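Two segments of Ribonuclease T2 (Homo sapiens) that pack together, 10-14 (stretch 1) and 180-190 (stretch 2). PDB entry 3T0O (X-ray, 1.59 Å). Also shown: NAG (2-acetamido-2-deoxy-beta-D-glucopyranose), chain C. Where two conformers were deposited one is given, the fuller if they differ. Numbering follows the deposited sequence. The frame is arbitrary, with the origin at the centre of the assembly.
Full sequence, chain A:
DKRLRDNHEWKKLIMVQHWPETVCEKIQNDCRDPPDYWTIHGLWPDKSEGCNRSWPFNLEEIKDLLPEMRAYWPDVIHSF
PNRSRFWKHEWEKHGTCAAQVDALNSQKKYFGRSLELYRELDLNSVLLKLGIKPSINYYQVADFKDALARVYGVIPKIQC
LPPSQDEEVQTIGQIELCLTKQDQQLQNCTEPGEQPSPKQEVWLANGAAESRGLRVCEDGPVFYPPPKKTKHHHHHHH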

ATOM      1  N   TRP A  10      16.864  -0.192  10.700  1.00 25.40           N
ATOM      2  CA  TRP A  10      16.308  -0.108   9.295  1.00 21.99           C
ATOM      3  C   TRP A  10      16.912   1.025   8.416  1.00 23.06           C
ATOM      4  O   TRP A  10      17.486   1.988   8.919  1.00 24.41           O
ATOM      5  CB  TRP A  10      14.794  -0.050   9.321  1.00 20.99           C
ATOM      6  CG  TRP A  10      14.188   1.147   9.987  1.00 19.33           C
ATOM      7  CD1 TRP A  10      13.949   1.311  11.345  1.00 22.12           C
ATOM      8  CD2 TRP A  10      13.775   2.320   9.361  1.00 19.23           C
ATOM      9  NE1 TRP A  10      13.329   2.527  11.556  1.00 23.75           N
ATOM     10  CE2 TRP A  10      13.240   3.181  10.361  1.00 18.53           C
ATOM     11  CE3 TRP A  10      13.770   2.742   8.031  1.00 16.55           C
ATOM     12  CZ2 TRP A  10      12.704   4.435  10.067  1.00 19.63           C
ATOM     13  CZ3 TRP A  10      13.247   4.031   7.728  1.00 18.41           C
ATOM     14  CH2 TRP A  10      12.697   4.842   8.758  1.00 21.47           C
ATOM     15  N   LYS A  11      16.839   0.885   7.097  1.00 21.55           N
ATOM     16  CA  LYS A  11      17.533   1.829   6.241  1.00 22.57           C
ATOM     17  C   LYS A  11      16.650   2.606   5.296  1.00 21.58           C
ATOM     18  O   LYS A  11      16.985   3.706   4.916  1.00 24.67           O
ATOM     19  CB  LYS A  11      18.678   1.188   5.451  1.00 26.73           C
ATOM     20  CG  LYS A  11      19.913   0.927   6.316  1.00 31.42           C
ATOM     21  CD  LYS A  11      20.455  -0.439   5.989  1.00 40.85           C
ATOM     22  CE  LYS A  11      21.828  -0.696   6.589  1.00 42.49           C
ATOM     23  NZ  LYS A  11      22.912  -0.524   5.569  1.00 46.52           N
ATOM     24  N   LYS A  12      15.549   2.011   4.896  1.00 18.72           N
ATOM     25  CA  LYS A  12      14.618   2.714   4.001  1.00 17.54           C
ATOM     26  C   LYS A  12      13.191   2.408   4.368  1.00 15.94           C
ATOM     27  O   LYS A  12      12.859   1.437   5.071  1.00 15.82           O
ATOM     28  CB  LYS A  12      14.862   2.314   2.522  1.00 17.89           C
ATOM     29  CG  LYS A  12      14.418   0.899   2.283  1.00 21.02           C
ATOM     30  CD  LYS A  12      14.990   0.389   0.948  1.00 27.31           C
ATOM     31  CE  LYS A  12      14.567  -1.046   0.752  1.00 30.56           C
ATOM     32  NZ  LYS A  12      15.630  -1.914   1.290  1.00 30.60           N
ATOM     33  N   LEU A  13      12.303   3.213   3.809  1.00 14.58           N
ATOM     34  CA  LEU A  13      10.892   3.004   3.983  1.00 13.14           C
ATOM     35  C   LEU A  13      10.311   2.373   2.726  1.00 14.35           C
ATOM     36  O   LEU A  13      10.847   2.594   1.652  1.00 15.73           O
ATOM     37  CB  LEU A  13      10.207   4.361   4.231  1.00 14.24           C
ATOM     38  CG  LEU A  13      10.554   4.921   5.607  1.00 14.47           C
ATOM     39  CD1 LEU A  13      10.274   6.438   5.597  1.00 17.37           C
ATOM     40  CD2 LEU A  13       9.710   4.142   6.668  1.00 15.72           C
ATOM     41  N   ILE A  14       9.206   1.642   2.865  1.00 13.88           N
ATOM     42  CA  ILE A  14       8.515   1.110   1.688  1.00 12.54           C
ATOM     43  C   ILE A  14       7.075   1.580   1.721  1.00 11.22           C
ATOM     44  O   ILE A  14       6.363   1.297   2.709  1.00 12.01           O
ATOM     45  CB  ILE A  14       8.587  -0.416   1.698  1.00 12.76           C
ATOM     46  CG1 ILE A  14       9.999  -0.931   1.778  1.00 17.36           C
ATOM     47  CG2 ILE A  14       7.950  -0.960   0.356  1.00 12.74           C
ATOM     48  CD1 ILE A  14      10.041  -2.446   2.168  1.00 20.77           C
ATOM     49  N   THR A 180      13.211   7.356   0.904  1.00 15.58           N
ATOM     50  CA  THR A 180      14.370   7.586   1.792  1.00 18.40           C
ATOM     51  C   THR A 180      13.921   7.742   3.227  1.00 17.71           C
ATOM     52  O   THR A 180      12.826   8.172   3.514  1.00 17.12           O
ATOM     53  CB  THR A 180      15.179   8.807   1.393  1.00 20.09           C
ATOM     54  OG1 THR A 180      14.340   9.988   1.517  1.00 20.58           O
ATOM     55  CG2 THR A 180      15.720   8.610  -0.057  1.00 20.50           C
ATOM     56  N   LYS A 181      14.807   7.407   4.154  1.00 19.15           N
ATOM     57  CA  LYS A 181      14.416   7.357   5.533  1.00 19.97           C
ATOM     58  C   LYS A 181      14.059   8.724   6.075  1.00 21.54           C
ATOM     59  O   LYS A 181      13.008   8.935   6.677  1.00 21.77           O
ATOM     60  CB  LYS A 181      15.613   6.766   6.287  1.00 21.21           C
ATOM     61  CG  LYS A 181      15.556   6.799   7.770  1.00 25.45           C
ATOM     62  CD  LYS A 181      16.550   5.686   8.234  1.00 26.09           C
ATOM     63  CE  LYS A 181      16.266   5.145   9.577  1.00 24.83           C
ATOM     64  NZ  LYS A 181      17.465   4.479  10.149  1.00 26.18           N
ATOM     65  N   GLN A 182      14.925   9.696   5.810  1.00 23.09           N
ATOM     66  CA  GLN A 182      14.712  11.009   6.424  1.00 25.95           C
ATOM     67  C   GLN A 182      13.606  11.852   5.834  1.00 25.80           C
ATOM     68  O   GLN A 182      12.746  12.310   6.614  1.00 26.66           O
ATOM     69  CB  GLN A 182      16.023  11.780   6.573  1.00 27.24           C
ATOM     70  CG  GLN A 182      16.965  11.090   7.529  1.00 29.99           C
ATOM     71  CD  GLN A 182      16.383  10.896   8.948  1.00 33.35           C
ATOM     72  OE1 GLN A 182      15.631  11.741   9.473  1.00 35.45           O
ATOM     73  NE2 GLN A 182      16.749   9.783   9.574  1.00 38.21           N
ATOM     74  N   ASP A 183      13.559  11.966   4.491  1.00 24.44           N
ATOM     75  CA  ASP A 183      12.630  12.893   3.801  1.00 24.41           C
ATOM     76  C   ASP A 183      11.585  12.167   2.918  1.00 20.97           C
ATOM     77  O   ASP A 183      10.796  12.819   2.225  1.00 20.85           O
ATOM     78  CB  ASP A 183      13.434  13.854   2.898  1.00 26.46           C
ATOM     79  CG  ASP A 183      14.680  14.384   3.574  1.00 33.95           C
ATOM     80  OD1 ASP A 183      14.583  14.763   4.764  1.00 40.85           O
ATOM     81  OD2 ASP A 183      15.758  14.422   2.929  1.00 37.95           O
ATOM     82  N   GLN A 184      11.640  10.841   2.926  1.00 19.57           N
ATOM     83  CA  GLN A 184      10.741   9.953   2.158  1.00 18.40           C
ATOM     84  C   GLN A 184      10.703  10.345   0.718  1.00 18.14           C
ATOM     85  O   GLN A 184       9.595  10.478   0.138  1.00 18.74           O
ATOM     86  CB  GLN A 184       9.312   9.961   2.749  1.00 16.66           C
ATOM     87  CG  GLN A 184       9.300   9.578   4.211  1.00 17.39           C
ATOM     88  CD  GLN A 184       9.690  10.747   5.104  1.00 19.15           C
ATOM     89  OE1 GLN A 184       9.128  11.834   4.995  1.00 21.63           O
ATOM     90  NE2 GLN A 184      10.624  10.512   6.022  1.00 23.15           N
ATOM     91  N   GLN A 185      11.866  10.553   0.125  1.00 18.67           N
ATOM     92  CA  GLN A 185      11.960  10.769  -1.313  0.50 18.92           C
ATOM     93  C   GLN A 185      12.068   9.417  -2.027  1.00 17.80           C
ATOM     94  O   GLN A 185      12.595   8.462  -1.462  1.00 17.28           O
ATOM     95  CB  GLN A 185      13.145  11.700  -1.607  0.50 20.94           C
ATOM     96  CG  GLN A 185      12.958  13.082  -0.943  0.50 26.08           C
ATOM     97  CD  GLN A 185      11.662  13.774  -1.380  0.50 28.57           C
ATOM     98  OE1 GLN A 185      10.718  13.938  -0.588  0.50 28.81           O
ATOM     99  NE2 GLN A 185      11.606  14.171  -2.649  0.50 29.32           N
ATOM    100  N   LEU A 186      11.574   9.343  -3.272  1.00 16.95           N
ATOM    101  CA  LEU A 186      11.667   8.066  -4.016  1.00 14.27           C
ATOM    102  C   LEU A 186      13.105   7.594  -4.155  1.00 14.72           C
ATOM    103  O   LEU A 186      14.001   8.393  -4.520  1.00 17.64           O
ATOM    104  CB  LEU A 186      11.081   8.209  -5.409  1.00 15.19           C
ATOM    105  CG  LEU A 186       9.567   8.261  -5.246  1.00 14.12           C
ATOM    106  CD1 LEU A 186       9.032   8.971  -6.493  1.00 17.66           C
ATOM    107  CD2 LEU A 186       8.969   6.858  -5.218  1.00 14.16           C
ATOM    108  N   GLN A 187      13.285   6.291  -3.920  1.00 16.00           N
ATOM    109  CA  GLN A 187      14.611   5.668  -4.127  1.00 17.39           C
ATOM    110  C   GLN A 187      14.371   4.260  -4.649  1.00 17.62           C
ATOM    111  O   GLN A 187      13.286   3.722  -4.559  1.00 16.96           O
ATOM    112  CB  GLN A 187      15.428   5.624  -2.805  1.00 18.38           C
ATOM    113  CG  GLN A 187      14.780   4.855  -1.704  1.00 20.06           C
ATOM    114  CD  GLN A 187      15.773   4.459  -0.593  1.00 24.74           C
ATOM    115  OE1 GLN A 187      15.929   5.172   0.366  1.00 22.38           O
ATOM    116  NE2 GLN A 187      16.442   3.326  -0.757  1.00 28.97           N
ATOM    117  N   ASN A 188      15.426   3.668  -5.208  1.00 19.47           N
ATOM    118  CA  ASN A 188      15.312   2.273  -5.462  1.00 20.02           C
ATOM    119  C   ASN A 188      15.341   1.463  -4.186  1.00 20.95           C
ATOM    120  O   ASN A 188      15.904   1.880  -3.211  1.00 24.41           O
ATOM    121  CB  ASN A 188      16.417   1.838  -6.402  1.00 19.45           C
ATOM    122  CG  ASN A 188      16.152   2.318  -7.834  1.00 22.68           C
ATOM    123  OD1 ASN A 188      15.046   2.104  -8.396  1.00 22.13           O
ATOM    124  ND2 ASN A 188      17.134   2.961  -8.432  1.00 26.82           N
ATOM    125  N   CYS A 189      14.788   0.277  -4.266  1.00 22.24           N
ATOM    126  CA  CYS A 189      14.737  -0.635  -3.124  1.00 24.63           C
ATOM    127  C   CYS A 189      16.008  -1.437  -2.955  1.00 29.31           C
ATOM    128  O   CYS A 189      16.217  -2.061  -1.903  1.00 31.09           O
ATOM    129  CB  CYS A 189      13.569  -1.581  -3.366  1.00 22.59           C
ATOM    130  SG  CYS A 189      11.895  -0.780  -3.292  1.00 23.77           S
ATOM    131  N   THR A 190      16.808  -1.481  -4.008  1.00 32.79           N
ATOM    132  CA  THR A 190      18.025  -2.304  -4.011  1.00 37.72           C
ATOM    133  C   THR A 190      19.178  -1.465  -4.519  1.00 39.55           C
ATOM    134  O   THR A 190      18.955  -0.565  -5.323  1.00 40.20           O
ATOM    135  CB  THR A 190      17.854  -3.566  -4.903  1.00 38.36           C
ATOM    136  OG1 THR A 190      17.771  -3.178  -6.289  1.00 43.22           O
ATOM    137  CG2 THR A 190      16.591  -4.350  -4.511  1.00 39.69           C
TER
HETATM  138  C1  NAG C 264      17.004   3.425  -9.795  1.00 34.15           C
HETATM  139  C2  NAG C 264      17.476   4.804 -10.254  1.00 33.90           C
HETATM  140  C3  NAG C 264      17.348   4.978 -11.790  1.00 36.18           C
HETATM  141  C4  NAG C 264      17.827   3.752 -12.567  1.00 40.06           C
HETATM  142  C5  NAG C 264      17.104   2.539 -11.993  1.00 39.35           C
HETATM  143  C6  NAG C 264      17.292   1.226 -12.739  1.00 40.84           C
HETATM  144  C7  NAG C 264      17.269   6.474  -8.487  1.00 30.79           C
HETATM  145  C8  NAG C 264      16.496   7.583  -7.841  1.00 31.87           C
HETATM  146  N2  NAG C 264      16.765   5.868  -9.562  1.00 30.27           N
HETATM  147  O3  NAG C 264      18.033   6.132 -12.222  1.00 38.28           O
HETATM  148  O4  NAG C 264      17.629   3.888 -13.964  1.00 42.55           O
HETATM  149  O5  NAG C 264      17.537   2.421 -10.645  1.00 36.90           O
HETATM  150  O6  NAG C 264      18.649   0.865 -12.692  1.00 45.29           O
HETATM  151  O7  NAG C 264      18.378   6.148  -8.033  1.00 34.00           O
HETATM  152  O   HOH W   1      17.105   2.743  12.203  1.00 14.60           O
HETATM  153  O   HOH W   2      16.881   5.596   2.890  1.00 12.83           O
HETATM  154  O   HOH W   3      18.028  -1.703   0.389  1.00 30.13           O

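Where two segments meet without the regular hydrogen-bond ladder of a sheet, their polar groups must be satisfied one at a time, by side chains, by water or from within each segment. The pairing of residues 10-14 with residues 180-190 in ribonuclease T2 is a compact example. The chains come closest around K12 and K181, whose CA atoms lie 4.9 Å apart, yet no direct backbone-to-backbone hydrogen bond joins them. The contact buries 450 Å², counting both sides, and lysines do much of the work.

K181 is the most heavily covered residue. Its side chain runs out with every chi angle near 180° and lies over one face of the W10 ring. K181 CE sits 3.4 Å from the centroid of the W10 six-membered ring, almost on the ring normal, so that a methylene polarized by the adjacent ammonium meets the pi cloud; K181 NZ, 4.5 Å from the same centroid, adds a cation-pi interaction. The ammonium has conventional acceptors as well: K181 NZ donates to W10 O at 2.8 Å and to water 1, its oxygen 2.7 Å from K181 NZ. One lysine thus engages both the ring and the carbonyl of the same tryptophan. The indole NE1 finds its partner elsewhere in the structure.

Water 2 supplies the link that the backbones do not make directly. It accepts from K181 N at 3.0 Å and donates to K11 O at 2.8 Å, while its other donated bond goes to Q187 OE1, 2.7 Å from the water oxygen. A single molecule thereby satisfies a backbone donor, a backbone acceptor and a side-chain acceptor. The other end of the Q187 amide is committed within its own stretch, NE2 donating to N188 O at 2.9 Å, and this same NE2 packs 3.7 Å from K12 CD.

K12 reaches the far end of the second stretch. Its direct bond from NZ to C189 O is weak, at 3.2 Å, but water 3 reinforces it, accepting from K12 NZ at 2.6 Å and donating to C189 O at 2.9 Å.

L13 contributes apolar packing: its CD1 lies 3.6 Å from Q184 CG, beside a turn that meets many of its own polar needs. There T180 N donates to Q185 O at 2.7 Å, Q185 N to T180 OG1 at 2.9 Å, and the buried Q184 NE2 to K181 O at 2.9 Å. The leucine thus meets the aliphatic part of Q184, whose amide is bonded at both ends: NE2 within the turn and OE1 elsewhere in the structure.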